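Local coordinates for protein restriction endonuclease (Mycobacterium sp., PDB 4F0Q) that cuts DNA as a tetrameric, modification-dependent restriction endonuclease, probably by recognising methylated cytosine and cleaving at a distance from it, at residues W245-W248 against V249-G252; L254-P257 against G258-R262; F300-L303 against A304-A308; A375-R378 against R379-G383; A415-V418 against R419-V422. All coordinates share one frame; numbering follows the deposited sequence.

Contact 1 of 5, residues W245-W248 against V249-G252; sequences WIRW and VRQG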
loop_
_atom_site.group_PDB
_atom_site.type_symbol
_atom_site.label_atom_id
_atom_site.label_comp_id
_atom_site.label_asym_id
_atom_site.label_seq_id
_atom_site.Cartn_x
_atom_site.Cartn_y
_atom_site.Cartn_z
ATOM N N TRP A 245 -23.175 11.566 -15.919
ATOM C CA TRP A 245 -22.654 12.133 -17.155
ATOM C C TRP A 245 -22.731 13.654 -17.123
ATOM O O TRP A 245 -21.865 14.338 -17.663
ATOM C CB TRP A 245 -23.408 11.592 -18.370
ATOM C CG TRP A 245 -22.724 11.907 -19.662
ATOM C CD1 TRP A 245 -22.853 13.045 -20.404
ATOM C CD2 TRP A 245 -21.793 11.075 -20.364
ATOM N NE1 TRP A 245 -22.063 12.972 -21.526
ATOM C CE2 TRP A 245 -21.402 11.771 -21.524
ATOM C CE3 TRP A 245 -21.256 9.807 -20.126
ATOM C CZ2 TRP A 245 -20.498 11.243 -22.443
ATOM C CZ3 TRP A 245 -20.360 9.284 -21.039
ATOM C CH2 TRP A 245 -19.987 10.002 -22.181
ATOM N N ILE A 246 -23.776 14.175 -16.488
ATOM C CA ILE A 246 -23.926 15.614 -16.304
ATOM C C ILE A 246 -22.812 16.138 -15.402
ATOM O O ILE A 246 -22.199 17.176 -15.683
ATOM C CB ILE A 246 -25.299 15.956 -15.695
ATOM C CG1 ILE A 246 -26.422 15.471 -16.615
ATOM C CG2 ILE A 246 -25.421 17.451 -15.444
ATOM C CD1 ILE A 246 -27.812 15.709 -16.067
ATOM N N ARG A 247 -22.546 15.403 -14.325
ATOM C CA ARG A 247 -21.473 15.754 -13.403
ATOM C C ARG A 247 -20.119 15.727 -14.103
ATOM O O ARG A 247 -19.270 16.578 -13.851
ATOM C CB ARG A 247 -21.450 14.815 -12.195
ATOM C CG ARG A 247 -20.341 15.149 -11.208
ATOM C CD ARG A 247 -20.101 14.040 -10.201
ATOM N NE ARG A 247 -18.841 14.243 -9.490
ATOM C CZ ARG A 247 -18.360 13.426 -8.560
ATOM N NH1 ARG A 247 -19.037 12.338 -8.215
ATOM N NH2 ARG A 247 -17.203 13.697 -7.973
ATOM N N TRP A 248 -19.917 14.747 -14.980
ATOM C CA TRP A 248 -18.676 14.683 -15.744
ATOM C C TRP A 248 -18.556 15.863 -16.702
ATOM O O TRP A 248 -17.484 16.454 -16.838
ATOM C CB TRP A 248 -18.560 13.376 -16.527
ATOM C CG TRP A 248 -17.418 13.407 -17.495
ATOM C CD1 TRP A 248 -16.099 13.200 -17.210
ATOM C CD2 TRP A 248 -17.486 13.685 -18.898
ATOM N NE1 TRP A 248 -15.344 13.323 -18.351
ATOM C CE2 TRP A 248 -16.172 13.620 -19.401
ATOM C CE3 TRP A 248 -18.533 13.975 -19.780
ATOM C CZ2 TRP A 248 -15.876 13.835 -20.746
ATOM C CZ3 TRP A 248 -18.236 14.190 -21.114
ATOM C CH2 TRP A 248 -16.919 14.118 -21.584
ATOM N N VAL A 249 -19.655 16.190 -17.372
ATOM C CA VAL A 249 -19.688 17.333 -18.276
ATOM C C VAL A 249 -19.301 18.606 -17.529
ATOM O O VAL A 249 -18.515 19.414 -18.027
ATOM C CB VAL A 249 -21.076 17.499 -18.935
ATOM C CG1 VAL A 249 -21.233 18.889 -19.525
ATOM C CG2 VAL A 249 -21.288 16.436 -20.003
ATOM N N ARG A 250 -19.831 18.765 -16.319
ATOM C CA ARG A 250 -19.521 19.938 -15.505
ATOM C C ARG A 250 -18.067 19.971 -15.029
ATOM O O ARG A 250 -17.367 20.967 -15.219
ATOM C CB ARG A 250 -20.463 20.026 -14.300
ATOM C CG ARG A 250 -20.274 21.289 -13.469
ATOM C CD ARG A 250 -21.178 21.316 -12.244
ATOM N NE ARG A 250 -20.776 20.342 -11.233
ATOM C CZ ARG A 250 -21.420 19.203 -10.990
ATOM N NH1 ARG A 250 -22.505 18.890 -11.685
ATOM N NH2 ARG A 250 -20.979 18.380 -10.048
ATOM N N GLN A 251 -17.616 18.879 -14.419
ATOM C CA GLN A 251 -16.320 18.846 -13.741
ATOM C C GLN A 251 -15.157 18.380 -14.617
ATOM O O GLN A 251 -14.066 18.945 -14.560
ATOM C CB GLN A 251 -16.405 17.975 -12.485
ATOM C CG GLN A 251 -17.430 18.453 -11.472
ATOM C CD GLN A 251 -17.499 17.565 -10.247
ATOM O OE1 GLN A 251 -18.262 17.826 -9.317
ATOM N NE2 GLN A 251 -16.699 16.503 -10.239
ATOM N N GLY A 252 -15.385 17.342 -15.416
ATOM C CA GLY A 252 -14.340 16.804 -16.267
ATOM C C GLY A 252 -13.693 15.567 -15.677
ATOM O O GLY A 252 -14.381 14.675 -15.184
#
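V249 sits between W245 and W248 near the end of helix 243-251, in the AspBHI N-terminal region, of the PUA clan, which probably reads the modified base. The innermost shell is backbone: V249 N, R250 N and Q251 N each donate to the carbonyl four residues earlier, the bond from V249 N to W245 O measuring 2.9 Å. One step on, G252 N reaches W248 O at 2.7 Å, more bent at 133°, and G252 leaves helical angles with positive phi, so the helix ends here. Around this core lie the side chains. V249 turns CG1 anti to its backbone N (chi1 163°), which sets CG2 beside that N and between two indoles: W245 CD1 lies 3.8 Å from V249 CG2, and W248 CE3 lies 3.7 Å from the same methyl. W248 CE3 in turn sits over one face of the W245 ring, near its rim, while W223 packs edge-to-face on W245 and I183 of strand 175-193 touches both indoles. Toward the surface, R247 runs straight out from CG to NE, and its NH2 forms a salt bridge with E321 of the second subunit. R250 bends back, laying its guanidinium within 6° of parallel to that of R247; R250 NH2 meets the aliphatic part of its neighbour, 3.5 Å from R247 CG.

Contact 2 of 5, residues L254-P257 against G258-R262; sequences LAIP and GIRRR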
loop_
_atom_site.group_PDB
_atom_site.type_symbol
_atom_site.label_atom_id
_atom_site.label_comp_id
_atom_site.label_asym_id
_atom_site.label_seq_id
_atom_site.Cartn_x
_atom_site.Cartn_y
_atom_site.Cartn_z
ATOM N N LEU A 254 -12.133 15.282 -13.028
ATOM C CA LEU A 254 -12.286 15.267 -11.578
ATOM C C LEU A 254 -13.472 14.409 -11.148
ATOM O O LEU A 254 -13.496 13.878 -10.036
ATOM C CB LEU A 254 -12.447 16.692 -11.039
ATOM C CG LEU A 254 -11.184 17.527 -10.799
ATOM C CD1 LEU A 254 -10.415 17.799 -12.087
ATOM C CD2 LEU A 254 -11.545 18.834 -10.111
ATOM N N ALA A 255 -14.453 14.275 -12.035
ATOM C CA ALA A 255 -15.666 13.523 -11.731
ATOM C C ALA A 255 -15.478 12.023 -11.935
ATOM O O ALA A 255 -16.120 11.216 -11.266
ATOM C CB ALA A 255 -16.822 14.028 -12.580
ATOM N N ILE A 256 -14.592 11.663 -12.858
ATOM C CA ILE A 256 -14.358 10.264 -13.226
ATOM C C ILE A 256 -14.075 9.286 -12.066
ATOM O O ILE A 256 -14.631 8.187 -12.047
ATOM C CB ILE A 256 -13.269 10.137 -14.321
ATOM C CG1 ILE A 256 -13.618 11.023 -15.520
ATOM C CG2 ILE A 256 -13.108 8.691 -14.759
ATOM C CD1 ILE A 256 -12.639 10.915 -16.667
ATOM N N PRO A 257 -13.224 9.673 -11.094
ATOM C CA PRO A 257 -12.969 8.720 -10.004
ATOM C C PRO A 257 -14.176 8.437 -9.104
ATOM O O PRO A 257 -14.056 7.623 -8.190
ATOM C CB PRO A 257 -11.873 9.411 -9.183
ATOM C CG PRO A 257 -11.221 10.345 -10.127
ATOM C CD PRO A 257 -12.320 10.835 -11.012
ATOM N N GLY A 258 -15.309 9.086 -9.353
ATOM C CA GLY A 258 -16.471 8.913 -8.499
ATOM C C GLY A 258 -17.775 8.635 -9.222
ATOM O O GLY A 258 -18.836 8.607 -8.599
ATOM N N ILE A 259 -17.705 8.422 -10.533
ATOM C CA ILE A 259 -18.913 8.202 -11.326
ATOM C C ILE A 259 -18.949 6.835 -12.006
ATOM O O ILE A 259 -19.834 6.564 -12.816
ATOM C CB ILE A 259 -19.099 9.297 -12.396
ATOM C CG1 ILE A 259 -17.909 9.314 -13.356
ATOM C CG2 ILE A 259 -19.286 10.659 -11.743
ATOM C CD1 ILE A 259 -17.975 10.418 -14.386
ATOM N N ARG A 260 -17.990 5.976 -11.674
ATOM C CA ARG A 260 -17.938 4.640 -12.257
ATOM C C ARG A 260 -19.039 3.744 -11.701
ATOM O O ARG A 260 -19.378 3.823 -10.520
ATOM C CB ARG A 260 -16.571 3.999 -12.014
ATOM C CG ARG A 260 -15.739 3.811 -13.270
ATOM C CD ARG A 260 -14.431 3.107 -12.958
ATOM N NE ARG A 260 -13.542 3.936 -12.151
ATOM C CZ ARG A 260 -12.557 4.675 -12.651
ATOM N NH1 ARG A 260 -12.334 4.682 -13.957
ATOM N NH2 ARG A 260 -11.793 5.402 -11.847
ATOM N N ARG A 261 -19.591 2.893 -12.561
ATOM C CA ARG A 261 -20.625 1.947 -12.153
ATOM C C ARG A 261 -20.071 0.931 -11.158
ATOM O O ARG A 261 -18.971 0.409 -11.336
ATOM C CB ARG A 261 -21.206 1.229 -13.373
ATOM C CG ARG A 261 -22.287 0.209 -13.043
ATOM C CD ARG A 261 -22.840 -0.441 -14.302
ATOM N NE ARG A 261 -23.916 -1.383 -14.008
ATOM C CZ ARG A 261 -23.746 -2.693 -13.858
ATOM N NH1 ARG A 261 -22.536 -3.223 -13.972
ATOM N NH2 ARG A 261 -24.785 -3.474 -13.594
ATOM N N ARG A 262 -20.840 0.656 -10.109
ATOM C CA ARG A 262 -20.412 -0.264 -9.065
ATOM C C ARG A 262 -21.493 -1.292 -8.755
ATOM O O ARG A 262 -22.653 -0.943 -8.547
ATOM C CB ARG A 262 -20.049 0.509 -7.796
ATOM C CG ARG A 262 -19.543 -0.356 -6.656
ATOM C CD ARG A 262 -18.223 -1.023 -7.008
ATOM N NE ARG A 262 -17.575 -1.591 -5.830
ATOM C CZ ARG A 262 -17.774 -2.828 -5.390
ATOM N NH1 ARG A 262 -18.603 -3.638 -6.032
ATOM N NH2 ARG A 262 -17.142 -3.256 -4.305
#
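A255 O receives the hydrogen of G258 N at 3.0 Å, with the N-H pointing well at the oxygen (156°) although the donor stands 40° out of the carbonyl plane. A second bond of the same three-residue span follows, weak but nearly straight, from I259 N to I256 O at 3.4 Å. Two successive bonds with this spacing wind residues 255-259 into a short turn like that of a 3-10 helix, without making a regular one. I259 closes over it. Its CG1 stands between its own N and carbonyl carbon (chi1 60°), the crowded position, and this folds the chain back on the turn: I259 CG1 is 3.3 Å from A255 O, I259 CG2 is 3.2 Å from that oxygen, and I259 CD1 comes 4.2 Å from A255 CB. On another flank R260 bends before its guanidinium and brings that group back across the turn, so that I256 O lies about 4.0 Å above one face of it, toward the rim. R260 NH1, 4.2 Å from I256 CG2, has its main partner in a salt bridge with E185. The turn links helix 243-251 to strand 263-264: A255, I256 and I259 pack against R247 and W248 of that helix, I259 also meets I183 of strand 175-193, and R260 lies on A209 of strand 200-210, while P257 reaches R313 of the second subunit.

Contact 3 of 5, residues F300-L303 against A304-A308; sequences FELL and ASRVA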
loop_
_atom_site.group_PDB
_atom_site.type_symbol
_atom_site.label_atom_id
_atom_site.label_comp_id
_atom_site.label_asym_id
_atom_site.label_seq_id
_atom_site.Cartn_x
_atom_site.Cartn_y
_atom_site.Cartn_z
ATOM N N PHE A 300 10.340 -21.016 -10.962
ATOM C CA PHE A 300 8.947 -20.610 -10.859
ATOM C C PHE A 300 8.825 -19.372 -9.986
ATOM O O PHE A 300 7.906 -18.578 -10.160
ATOM C CB PHE A 300 8.083 -21.740 -10.298
ATOM C CG PHE A 300 6.628 -21.386 -10.185
ATOM C CD1 PHE A 300 5.815 -21.380 -11.307
ATOM C CD2 PHE A 300 6.074 -21.055 -8.960
ATOM C CE1 PHE A 300 4.475 -21.051 -11.209
ATOM C CE2 PHE A 300 4.735 -20.724 -8.855
ATOM C CZ PHE A 300 3.934 -20.724 -9.981
ATOM N N GLU A 301 9.748 -19.211 -9.043
ATOM C CA GLU A 301 9.789 -17.997 -8.234
ATOM C C GLU A 301 10.151 -16.778 -9.088
ATOM O O GLU A 301 9.543 -15.712 -8.955
ATOM C CB GLU A 301 10.765 -18.150 -7.063
ATOM C CG GLU A 301 10.333 -19.180 -6.030
ATOM C CD GLU A 301 11.348 -19.357 -4.917
ATOM O OE1 GLU A 301 12.475 -18.837 -5.047
ATOM O OE2 GLU A 301 11.016 -20.017 -3.908
ATOM N N LEU A 302 11.134 -16.943 -9.968
ATOM C CA LEU A 302 11.529 -15.872 -10.883
ATOM C C LEU A 302 10.392 -15.524 -11.843
ATOM O O LEU A 302 10.055 -14.342 -12.042
ATOM C CB LEU A 302 12.778 -16.273 -11.672
ATOM C CG LEU A 302 13.337 -15.220 -12.631
ATOM C CD1 LEU A 302 13.709 -13.952 -11.878
ATOM C CD2 LEU A 302 14.535 -15.765 -13.393
ATOM N N LEU A 303 9.804 -16.562 -12.435
ATOM C CA LEU A 303 8.653 -16.386 -13.314
ATOM C C LEU A 303 7.531 -15.653 -12.591
ATOM O O LEU A 303 6.882 -14.784 -13.163
ATOM C CB LEU A 303 8.140 -17.733 -13.824
ATOM C CG LEU A 303 6.855 -17.645 -14.652
ATOM C CD1 LEU A 303 7.105 -16.920 -15.966
ATOM C CD2 LEU A 303 6.251 -19.016 -14.896
ATOM N N ALA A 304 7.315 -16.003 -11.328
ATOM C CA ALA A 304 6.270 -15.380 -10.527
ATOM C C ALA A 304 6.593 -13.921 -10.237
ATOM O O ALA A 304 5.691 -13.094 -10.140
ATOM C CB ALA A 304 6.063 -16.142 -9.233
ATOM N N SER A 305 7.877 -13.610 -10.088
ATOM C CA SER A 305 8.292 -12.224 -9.893
ATOM C C SER A 305 7.996 -11.402 -11.146
ATOM O O SER A 305 7.442 -10.297 -11.064
ATOM C CB SER A 305 9.777 -12.141 -9.535
ATOM O OG SER A 305 10.588 -12.630 -10.588
ATOM N N ARG A 306 8.356 -11.948 -12.305
ATOM C CA ARG A 306 8.088 -11.259 -13.568
ATOM C C ARG A 306 6.590 -11.075 -13.819
ATOM O O ARG A 306 6.142 -10.000 -14.233
ATOM C CB ARG A 306 8.740 -12.000 -14.738
ATOM C CG ARG A 306 10.260 -11.985 -14.701
ATOM C CD ARG A 306 10.853 -12.628 -15.940
ATOM N NE ARG A 306 12.312 -12.589 -15.928
ATOM C CZ ARG A 306 13.082 -13.073 -16.898
ATOM N NH1 ARG A 306 12.531 -13.635 -17.966
ATOM N NH2 ARG A 306 14.401 -12.995 -16.800
ATOM N N VAL A 307 5.824 -12.130 -13.560
ATOM C CA VAL A 307 4.375 -12.109 -13.727
ATOM C C VAL A 307 3.734 -11.095 -12.786
ATOM O O VAL A 307 2.822 -10.369 -13.175
ATOM C CB VAL A 307 3.759 -13.507 -13.492
ATOM C CG1 VAL A 307 2.245 -13.417 -13.331
ATOM C CG2 VAL A 307 4.120 -14.441 -14.632
ATOM N N ALA A 308 4.223 -11.044 -11.552
ATOM C CA ALA A 308 3.745 -10.068 -10.580
ATOM C C ALA A 308 4.021 -8.658 -11.080
ATOM O O ALA A 308 3.145 -7.791 -11.031
ATOM C CB ALA A 308 4.402 -10.293 -9.230
#
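Helix 297-314 belongs to the PD-(D/E)XK endonuclease domain, and residues 300-308 are two of its turns. F300 to L303 each offer a carbonyl to the N-H four residues on. The bond from R306 N to L302 O is 2.9 Å long at 165°, whereas A304 N comes to F300 O from 37° out of the carbonyl plane. L302 O also faces a side chain: S305 OG, set between its own N and carbonyl carbon (chi1 63°), turns back to it, but the modelled separation is too short to be trusted in detail. On the inner face, V307 CG2 stands over the helix backbone, 3.1 Å from L303 O, and crosses the end of L303, with V307 CG2 to L303 CD1 at 4.1 Å; A304 CB is also close to the chain, 3.2 Å from F300 O. R306 stretches straight from CG to NE past L302, with R306 CG 3.6 Å from L302 O, and its guanidinium is held by S436 and E440 of helix 430-440. E301, whose OE1 bonds to ND1 of H298, has its side chain about 4 Å from the magnesium ion bound at D334, Q355 and A356. Such a helix, one face packed on the central sheet at F335 and one end beside the metal, is typical of the PD-(D/E)XK nuclease fold.

Contact 4 of 5, residues A375-R378 against R379-G383; sequences ARLR and RGWIG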
loop_
_atom_site.group_PDB
_atom_site.type_symbol
_atom_site.label_atom_id
_atom_site.label_comp_id
_atom_site.label_asym_id
_atom_site.label_seq_id
_atom_site.Cartn_x
_atom_site.Cartn_y
_atom_site.Cartn_z
ATOM N N ALA A 375 1.540 -12.356 7.416
ATOM C CA ALA A 375 2.141 -12.082 8.720
ATOM C C ALA A 375 3.468 -11.336 8.598
ATOM O O ALA A 375 3.871 -10.614 9.508
ATOM C CB ALA A 375 2.329 -13.375 9.500
ATOM N N ARG A 376 4.141 -11.517 7.466
ATOM C CA ARG A 376 5.421 -10.864 7.219
ATOM C C ARG A 376 5.253 -9.390 6.862
ATOM O O ARG A 376 6.204 -8.612 6.936
ATOM C CB ARG A 376 6.172 -11.586 6.098
ATOM C CG ARG A 376 6.743 -12.934 6.498
ATOM C CD ARG A 376 7.915 -12.764 7.446
ATOM N NE ARG A 376 8.937 -11.886 6.883
ATOM C CZ ARG A 376 9.912 -12.295 6.078
ATOM N NH1 ARG A 376 10.002 -13.573 5.736
ATOM N NH2 ARG A 376 10.797 -11.425 5.613
ATOM N N LEU A 377 4.039 -9.010 6.476
ATOM C CA LEU A 377 3.775 -7.653 6.014
ATOM C C LEU A 377 3.703 -6.636 7.147
ATOM O O LEU A 377 3.086 -6.880 8.183
ATOM C CB LEU A 377 2.485 -7.605 5.193
ATOM C CG LEU A 377 2.478 -8.375 3.872
ATOM C CD1 LEU A 377 1.129 -8.240 3.184
ATOM C CD2 LEU A 377 3.598 -7.893 2.963
ATOM N N ARG A 378 4.347 -5.494 6.936
ATOM C CA ARG A 378 4.234 -4.359 7.838
ATOM C C ARG A 378 3.363 -3.309 7.168
ATOM O O ARG A 378 2.887 -3.515 6.052
ATOM C CB ARG A 378 5.613 -3.772 8.134
ATOM C CG ARG A 378 6.578 -4.749 8.776
ATOM C CD ARG A 378 7.951 -4.126 8.943
ATOM N NE ARG A 378 8.889 -5.041 9.583
ATOM C CZ ARG A 378 10.173 -4.772 9.788
ATOM N NH1 ARG A 378 10.678 -3.610 9.398
ATOM N NH2 ARG A 378 10.953 -5.666 10.381
ATOM N N ARG A 379 3.147 -2.184 7.841
ATOM C CA ARG A 379 2.412 -1.088 7.225
ATOM C C ARG A 379 3.257 -0.455 6.125
ATOM O O ARG A 379 4.449 -0.205 6.307
ATOM C CB ARG A 379 2.000 -0.042 8.262
ATOM C CG ARG A 379 3.137 0.452 9.129
ATOM C CD ARG A 379 2.671 1.546 10.065
ATOM N NE ARG A 379 3.659 1.811 11.102
ATOM C CZ ARG A 379 3.508 2.714 12.065
ATOM N NH1 ARG A 379 2.405 3.447 12.124
ATOM N NH2 ARG A 379 4.463 2.880 12.968
ATOM N N GLY A 380 2.635 -0.210 4.978
ATOM C CA GLY A 380 3.346 0.311 3.828
ATOM C C GLY A 380 3.881 -0.809 2.961
ATOM O O GLY A 380 4.571 -0.568 1.973
ATOM N N TRP A 381 3.566 -2.042 3.343
ATOM C CA TRP A 381 3.955 -3.212 2.568
ATOM C C TRP A 381 2.725 -3.895 1.992
ATOM O O TRP A 381 1.662 -3.905 2.613
ATOM C CB TRP A 381 4.723 -4.211 3.436
ATOM C CG TRP A 381 6.104 -3.776 3.818
ATOM C CD1 TRP A 381 6.642 -2.531 3.678
ATOM C CD2 TRP A 381 7.126 -4.592 4.399
ATOM N NE1 TRP A 381 7.935 -2.520 4.141
ATOM C CE2 TRP A 381 8.258 -3.775 4.588
ATOM C CE3 TRP A 381 7.194 -5.936 4.781
ATOM C CZ2 TRP A 381 9.442 -4.256 5.140
ATOM C CZ3 TRP A 381 8.371 -6.412 5.330
ATOM C CH2 TRP A 381 9.479 -5.574 5.503
ATOM N N ILE A 382 2.868 -4.462 0.799
ATOM C CA ILE A 382 1.812 -5.282 0.221
ATOM C C ILE A 382 2.375 -6.643 -0.159
ATOM O O ILE A 382 3.588 -6.811 -0.270
ATOM C CB ILE A 382 1.178 -4.629 -1.023
ATOM C CG1 ILE A 382 2.195 -4.545 -2.161
ATOM C CG2 ILE A 382 0.619 -3.254 -0.682
ATOM C CD1 ILE A 382 1.584 -4.196 -3.497
ATOM N N GLY A 383 1.493 -7.615 -0.356
ATOM C CA GLY A 383 1.921 -8.953 -0.716
ATOM C C GLY A 383 1.391 -9.383 -2.067
ATOM O O GLY A 383 0.526 -8.724 -2.642
HETATM O O HOH W 1 0.693 -2.700 4.857
#
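R378 lies along the indole of W381, both side chains pointing the same way, with the guanidinium and ring planes only 11° apart. The contact is a CH-pi one: R378 CD sits over the six-membered ring, 4.1 Å from its centroid and 14° off the normal, and W381 CH2 comes under one face of the guanidinium, 4.2 Å from R378 NE. An extended chain from R378 CG to NE keeps the arginine flat on the ring. The two residues are the ends of a type II turn, R378-W381, closed by W381 N to R378 O at 3.2 Å and 142°; G380, with positive phi, fills its third position. A water bridges the turn: it donates to R378 O at 2.6 Å and to W381 O at 2.7 Å, and accepts a weak bond from G380 N. The methyls of L377 meet the backbone of I382 and G383 and the stem of W381, with L377 CD2 3.9 Å from W381 CB and L377 CD1 3.6 Å from G383 N. R378 NH1 pairs with E451, which also touches W381, while R378 of the third subunit brings a like charge close to NH2. The chemistry thus combines a greasy arginine stem on an aromatic face with a paired head, and the carboxylate of E451 probably offsets part of the positive charge gathered where subunits meet.

Contact 5 of 5, residues A415-V418 against R419-V422; sequences AATV and RRMV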
loop_
_atom_site.group_PDB
_atom_site.type_symbol
_atom_site.label_atom_id
_atom_site.label_comp_id
_atom_site.label_asym_id
_atom_site.label_seq_id
_atom_site.Cartn_x
_atom_site.Cartn_y
_atom_site.Cartn_z
ATOM N N ALA A 415 -1.852 -17.866 -16.225
ATOM C CA ALA A 415 -1.824 -18.349 -17.601
ATOM C C ALA A 415 -2.017 -17.213 -18.599
ATOM O O ALA A 415 -1.276 -17.105 -19.579
ATOM C CB ALA A 415 -2.881 -19.421 -17.806
ATOM N N ALA A 416 -3.014 -16.370 -18.344
ATOM C CA ALA A 416 -3.301 -15.234 -19.214
ATOM C C ALA A 416 -2.120 -14.267 -19.277
ATOM O O ALA A 416 -1.709 -13.835 -20.360
ATOM C CB ALA A 416 -4.557 -14.511 -18.745
ATOM N N THR A 417 -1.578 -13.940 -18.107
ATOM C CA THR A 417 -0.450 -13.022 -18.009
ATOM C C THR A 417 0.770 -13.571 -18.735
ATOM O O THR A 417 1.409 -12.863 -19.508
ATOM C CB THR A 417 -0.074 -12.742 -16.542
ATOM O OG1 THR A 417 -1.230 -12.289 -15.826
ATOM C CG2 THR A 417 1.018 -11.686 -16.462
ATOM N N VAL A 418 1.085 -14.839 -18.482
ATOM C CA VAL A 418 2.221 -15.496 -19.120
ATOM C C VAL A 418 2.064 -15.528 -20.638
ATOM O O VAL A 418 3.011 -15.249 -21.374
ATOM C CB VAL A 418 2.427 -16.928 -18.571
ATOM C CG1 VAL A 418 3.272 -17.759 -19.519
ATOM C CG2 VAL A 418 3.065 -16.879 -17.190
ATOM N N ARG A 419 0.861 -15.854 -21.102
ATOM C CA ARG A 419 0.574 -15.858 -22.533
ATOM C C ARG A 419 0.767 -14.474 -23.150
ATOM O O ARG A 419 1.348 -14.344 -24.232
ATOM C CB ARG A 419 -0.841 -16.372 -22.801
ATOM C CG ARG A 419 -0.951 -17.887 -22.828
ATOM C CD ARG A 419 -2.398 -18.335 -22.921
ATOM N NE ARG A 419 -3.157 -17.544 -23.885
ATOM C CZ ARG A 419 -3.214 -17.802 -25.187
ATOM N NH1 ARG A 419 -2.553 -18.836 -25.689
ATOM N NH2 ARG A 419 -3.930 -17.025 -25.987
ATOM N N ARG A 420 0.286 -13.446 -22.457
ATOM C CA ARG A 420 0.460 -12.070 -22.921
ATOM C C ARG A 420 1.941 -11.698 -23.015
ATOM O O ARG A 420 2.389 -11.153 -24.025
ATOM C CB ARG A 420 -0.267 -11.094 -21.995
ATOM C CG ARG A 420 -0.369 -9.677 -22.542
ATOM C CD ARG A 420 -0.885 -8.700 -21.493
ATOM N NE ARG A 420 -2.079 -9.194 -20.813
ATOM C CZ ARG A 420 -2.110 -9.575 -19.539
ATOM N NH1 ARG A 420 -1.012 -9.509 -18.800
ATOM N NH2 ARG A 420 -3.240 -10.015 -19.002
ATOM N N MET A 421 2.689 -12.000 -21.957
ATOM C CA MET A 421 4.122 -11.722 -21.896
ATOM C C MET A 421 4.870 -12.393 -23.040
ATOM O O MET A 421 5.672 -11.765 -23.734
ATOM C CB MET A 421 4.701 -12.213 -20.566
ATOM C CG MET A 421 4.224 -11.447 -19.343
ATOM S SD MET A 421 4.559 -12.328 -17.802
ATOM C CE MET A 421 6.332 -12.552 -17.904
ATOM N N VAL A 422 4.599 -13.678 -23.224
ATOM C CA VAL A 422 5.261 -14.474 -24.247
ATOM C C VAL A 422 4.923 -13.983 -25.653
ATOM O O VAL A 422 5.806 -13.860 -26.504
ATOM C CB VAL A 422 4.907 -15.967 -24.092
ATOM C CG1 VAL A 422 5.264 -16.738 -25.339
ATOM C CG2 VAL A 422 5.618 -16.550 -22.883
#
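This is a local i to i+3 and i to i+4 contact within helix 411-425, which packs beside helices 297-314 and 430-440 in the nuclease part of the protein. T417 meets both R420 and M421. Its CG2 methyl is anti to the backbone N, which brings it to the R420 and M421 side chains: T417 CG2 lies 3.8 Å from M421 SD and the same distance, 3.8 Å, from R420 NH1. Its hydroxyl is taken up one turn back, by the carbonyl of T413. R420 leaves the helix with CG anti to its N (chi1 -169°) and then bends at chi3, bringing the guanidinium back over the preceding turn: A416 O stands about 4.3 Å above the centre of one face, and R420 NH1 is 3.6 Å from T417 CA. M421 keeps to the helix surface, with M421 CG 3.2 Å from T417 O, the oxygen that also accepts the M421 N bond at 167°. The stem of R419 lies over the preceding turn, R419 CB being 3.3 Å from A415 O. The regular bonds from R419, R420, M421 and V422 hold all of this in step. Between the neighbouring helices, T417 and V418 face V307 of helix 297-314, V418, M421 and V422 rest on L430 or L433 of helix 430-440, and A416 and R419 meet helix 281-292.

In the fold
The five contacts come along the chain in the order of their numbers and fall into two groups. Contacts 1 and 2, centres about 10 Å apart, touch: the end of helix 243-251 and the loop that follows it pack together beside the large mixed sheet. Contacts 3 and 5, centres about 12 Å apart, meet through V307 of helix 297-314 and T417, V418 and M421 of helix 411-425. Contact 4, on the turn leading into strand 381-387 of the five-stranded sheet, has its centre about 19 Å from that of contact 3 without touching it. Some 42 Å separate the centres of contacts 1 and 3, consistent with separate DNA-reading and DNA-cutting halves, while contacts to other subunits join both halves into the tetramer.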